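Local coordinates for apical membrane antigen 1-like protein, soluble form (PDB 3ZLE) that probably takes part in host-cell invasion by Toxoplasma sporozoites, as the extracellular region of an apical membrane antigen 1 paralog, at residues A226-W231 with A301-F306. Numbering follows the deposited sequence.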
ATOM      1  N   ALA A 226      10.147  16.355   5.923  1.00 26.92           N
ATOM      2  CA  ALA A 226       8.893  16.744   6.581  1.00 26.99           C
ATOM      3  C   ALA A 226       8.405  15.604   7.406  1.00 28.43           C
ATOM      4  O   ALA A 226       8.785  14.461   7.161  1.00 23.44           O
ATOM      5  CB  ALA A 226       7.838  17.126   5.548  1.00 22.39           C
ATOM      6  N   LEU A 227       7.667  15.921   8.480  1.00 24.87           N
ATOM      7  CA  LEU A 227       7.043  14.902   9.260  1.00 23.55           C
ATOM      8  C   LEU A 227       5.529  15.104   9.269  1.00 24.44           C
ATOM      9  O   LEU A 227       5.040  16.259   9.275  1.00 19.47           O
ATOM     10  CB  LEU A 227       7.564  14.975  10.695  1.00 27.96           C
ATOM     11  CG  LEU A 227       9.022  14.617  10.919  1.00 30.00           C
ATOM     12  CD1 LEU A 227       9.326  14.810  12.392  1.00 27.96           C
ATOM     13  CD2 LEU A 227       9.311  13.164  10.515  1.00 20.18           C
ATOM     14  N   PHE A 228       4.785  13.997   9.316  1.00 19.32           N
ATOM     15  CA  PHE A 228       3.372  14.064   9.590  1.00 22.09           C
ATOM     16  C   PHE A 228       3.170  14.666  10.975  1.00 24.36           C
ATOM     17  O   PHE A 228       3.869  14.295  11.925  1.00 24.22           O
ATOM     18  CB  PHE A 228       2.721  12.675   9.521  1.00 24.29           C
ATOM     19  CG  PHE A 228       2.768  12.039   8.141  1.00 21.31           C
ATOM     20  CD1 PHE A 228       2.079  12.593   7.094  1.00 16.85           C
ATOM     21  CD2 PHE A 228       3.413  10.842   7.948  1.00 18.25           C
ATOM     22  CE1 PHE A 228       2.083  11.999   5.867  1.00 16.82           C
ATOM     23  CE2 PHE A 228       3.435  10.227   6.705  1.00 19.64           C
ATOM     24  CZ  PHE A 228       2.739  10.792   5.672  1.00 16.48           C
ATOM     25  N   GLY A 229       2.259  15.641  11.076  1.00 24.29           N
ATOM     26  CA  GLY A 229       1.814  16.144  12.393  1.00 28.69           C
ATOM     27  C   GLY A 229       0.313  16.365  12.567  1.00 31.68           C
ATOM     28  O   GLY A 229      -0.497  15.870  11.785  1.00 25.74           O
ATOM     29  N   LYS A 230      -0.032  16.984  13.699  1.00 31.94           N
ATOM     30  CA  LYS A 230      -1.374  17.383  14.046  1.00 29.92           C
ATOM     31  C   LYS A 230      -1.345  18.849  14.406  1.00 28.58           C
ATOM     32  O   LYS A 230      -0.593  19.248  15.284  1.00 36.54           O
ATOM     33  CB  LYS A 230      -1.862  16.599  15.268  1.00 39.26           C
ATOM     34  CG  LYS A 230      -3.377  16.497  15.376  1.00 41.07           C
ATOM     35  CD  LYS A 230      -3.949  15.683  14.198  1.00 58.03           C
ATOM     36  CE  LYS A 230      -5.395  15.244  14.438  1.00 63.07           C
ATOM     37  NZ  LYS A 230      -5.460  13.866  15.009  1.00 56.58           N
ATOM     38  N   TRP A 231      -2.196  19.646  13.777  1.00 24.72           N
ATOM     39  CA  TRP A 231      -2.249  21.060  14.054  1.00 27.90           C
ATOM     40  C   TRP A 231      -2.899  21.314  15.417  1.00 37.83           C
ATOM     41  O   TRP A 231      -4.030  20.880  15.655  1.00 36.30           O
ATOM     42  CB  TRP A 231      -3.059  21.781  12.965  1.00 27.17           C
ATOM     43  CG  TRP A 231      -2.937  23.242  13.037  1.00 37.47           C
ATOM     44  CD1 TRP A 231      -3.810  24.121  13.633  1.00 31.50           C
ATOM     45  CD2 TRP A 231      -1.818  24.025  12.589  1.00 34.40           C
ATOM     46  NE1 TRP A 231      -3.346  25.403  13.493  1.00 31.06           N
ATOM     47  CE2 TRP A 231      -2.112  25.373  12.880  1.00 32.00           C
ATOM     48  CE3 TRP A 231      -0.624  23.716  11.905  1.00 29.79           C
ATOM     49  CZ2 TRP A 231      -1.267  26.431  12.495  1.00 30.65           C
ATOM     50  CZ3 TRP A 231       0.224  24.756  11.534  1.00 33.67           C
ATOM     51  CH2 TRP A 231      -0.101  26.112  11.847  1.00 29.24           C
ATOM     52  N   ALA A 301      -2.514   1.646  11.848  1.00 21.31           N
ATOM     53  CA  ALA A 301      -1.236   2.324  12.045  1.00 20.29           C
ATOM     54  C   ALA A 301      -0.520   2.327  10.701  1.00 21.91           C
ATOM     55  O   ALA A 301       0.175   1.373  10.381  1.00 20.91           O
ATOM     56  CB  ALA A 301      -0.410   1.575  13.085  1.00 18.71           C
ATOM     57  N   ASN A 302      -0.836   3.305   9.859  1.00 22.91           N
ATOM     58  CA  ASN A 302      -0.500   3.216   8.439  1.00 25.42           C
ATOM     59  C   ASN A 302       0.580   4.250   8.058  1.00 27.24           C
ATOM     60  O   ASN A 302       1.036   4.268   6.911  1.00 25.65           O
ATOM     61  CB  ASN A 302      -1.731   3.507   7.547  1.00 27.24           C
ATOM     62  CG  ASN A 302      -2.938   2.701   7.917  1.00 25.70           C
ATOM     63  OD1 ASN A 302      -2.850   1.485   8.149  1.00 27.33           O
ATOM     64  ND2 ASN A 302      -4.104   3.322   7.791  1.00 20.79           N
ATOM     65  N   TRP A 303       0.836   5.194   8.961  1.00 24.05           N
ATOM     66  CA  TRP A 303       1.807   6.260   8.743  1.00 23.14           C
ATOM     67  C   TRP A 303       3.031   6.077   9.628  1.00 27.33           C
ATOM     68  O   TRP A 303       2.913   5.554  10.717  1.00 23.78           O
ATOM     69  CB  TRP A 303       1.191   7.600   9.046  1.00 21.48           C
ATOM     70  CG  TRP A 303      -0.154   7.857   8.335  1.00 27.25           C
ATOM     71  CD1 TRP A 303      -0.349   8.606   7.212  1.00 22.23           C
ATOM     72  CD2 TRP A 303      -1.474   7.480   8.806  1.00 21.18           C
ATOM     73  NE1 TRP A 303      -1.704   8.637   6.893  1.00 26.68           N
ATOM     74  CE2 TRP A 303      -2.407   7.944   7.851  1.00 27.27           C
ATOM     75  CE3 TRP A 303      -1.938   6.692   9.870  1.00 22.60           C
ATOM     76  CZ2 TRP A 303      -3.800   7.698   7.962  1.00 23.31           C
ATOM     77  CZ3 TRP A 303      -3.305   6.428   9.968  1.00 23.15           C
ATOM     78  CH2 TRP A 303      -4.224   6.968   9.033  1.00 24.10           C
ATOM     79  N   ALA A 304       4.216   6.475   9.119  1.00 24.64           N
ATOM     80  CA  ALA A 304       5.445   6.428   9.872  1.00 23.58           C
ATOM     81  C   ALA A 304       6.243   7.712   9.698  1.00 26.18           C
ATOM     82  O   ALA A 304       6.406   8.202   8.590  1.00 32.07           O
ATOM     83  CB  ALA A 304       6.302   5.220   9.461  1.00 24.06           C
ATOM     84  N   ASN A 305       6.716   8.275  10.814  1.00 25.41           N
ATOM     85  CA  ASN A 305       7.668   9.363  10.768  1.00 21.83           C
ATOM     86  C   ASN A 305       9.072   8.849  10.987  1.00 26.75           C
ATOM     87  O   ASN A 305       9.349   8.173  12.001  1.00 27.07           O
ATOM     88  CB  ASN A 305       7.319  10.398  11.825  1.00 22.67           C
ATOM     89  CG  ASN A 305       6.266  11.352  11.350  1.00 25.65           C
ATOM     90  OD1 ASN A 305       6.047  11.500  10.132  1.00 27.85           O
ATOM     91  ND2 ASN A 305       5.620  12.023  12.279  1.00 18.19           N
ATOM     92  N   PHE A 306       9.966   9.146  10.050  1.00 29.03           N
ATOM     93  CA  PHE A 306      11.378   8.787  10.204  1.00 31.08           C
ATOM     94  C   PHE A 306      12.239  10.014  10.545  1.00 34.87           C
ATOM     95  O   PHE A 306      12.362  10.947   9.744  1.00 27.49           O
ATOM     96  CB  PHE A 306      11.909   8.140   8.945  1.00 27.70           C
ATOM     97  CG  PHE A 306      13.390   7.886   8.989  1.00 30.88           C
ATOM     98  CD1 PHE A 306      13.899   6.737   9.583  1.00 27.80           C
ATOM     99  CD2 PHE A 306      14.278   8.850   8.553  1.00 28.22           C
ATOM    100  CE1 PHE A 306      15.250   6.485   9.573  1.00 30.06           C
ATOM    101  CE2 PHE A 306      15.648   8.621   8.578  1.00 26.62           C
ATOM    102  CZ  PHE A 306      16.133   7.429   9.058  1.00 30.77           C
TER
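Two antiparallel sheets of the AMA1 ectodomain meet where Phe228 of strand 226-232 faces Asn305 of strand 303-308, and the junction illustrates how one side-chain amide can clasp both the N-H and the C=O of a residue in a neighbouring sheet. With CG anti to its own carbonyl carbon (chi1 -83°), Asn305 directs the amide toward Phe228. Its ND2 donates to Phe228 O over 2.9 Å in a fairly straight bond (162°), reaching a lone pair in the carbonyl plane. Its OD1 accepts from Phe228 N, also at 2.9 Å but more bent, the donor tilted from the amide plane. Phe239, a backbone partner of Phe228, takes a further bond from ND2 on its O, so three bonds fix the rotation of this buried amide. Leu227 packs its CD2 methyl obliquely against Asn305 CG, at 3.6 Å, and CB. The sheets, of three and four strands, are thus joined by side-chain-to-backbone bonds and side-chain packing, without direct strand pairing between the two segments. Asn302 and Trp303 both face Phe320 as a classic beta bulge. From there Trp303 presents its edge to the Phe228 face in a T-shaped pair, planes at 78°, with CD1 over the ring near its rim, 4.1 Å from Phe228 CZ; Trp303 NE1 is bonded to Phe22 O.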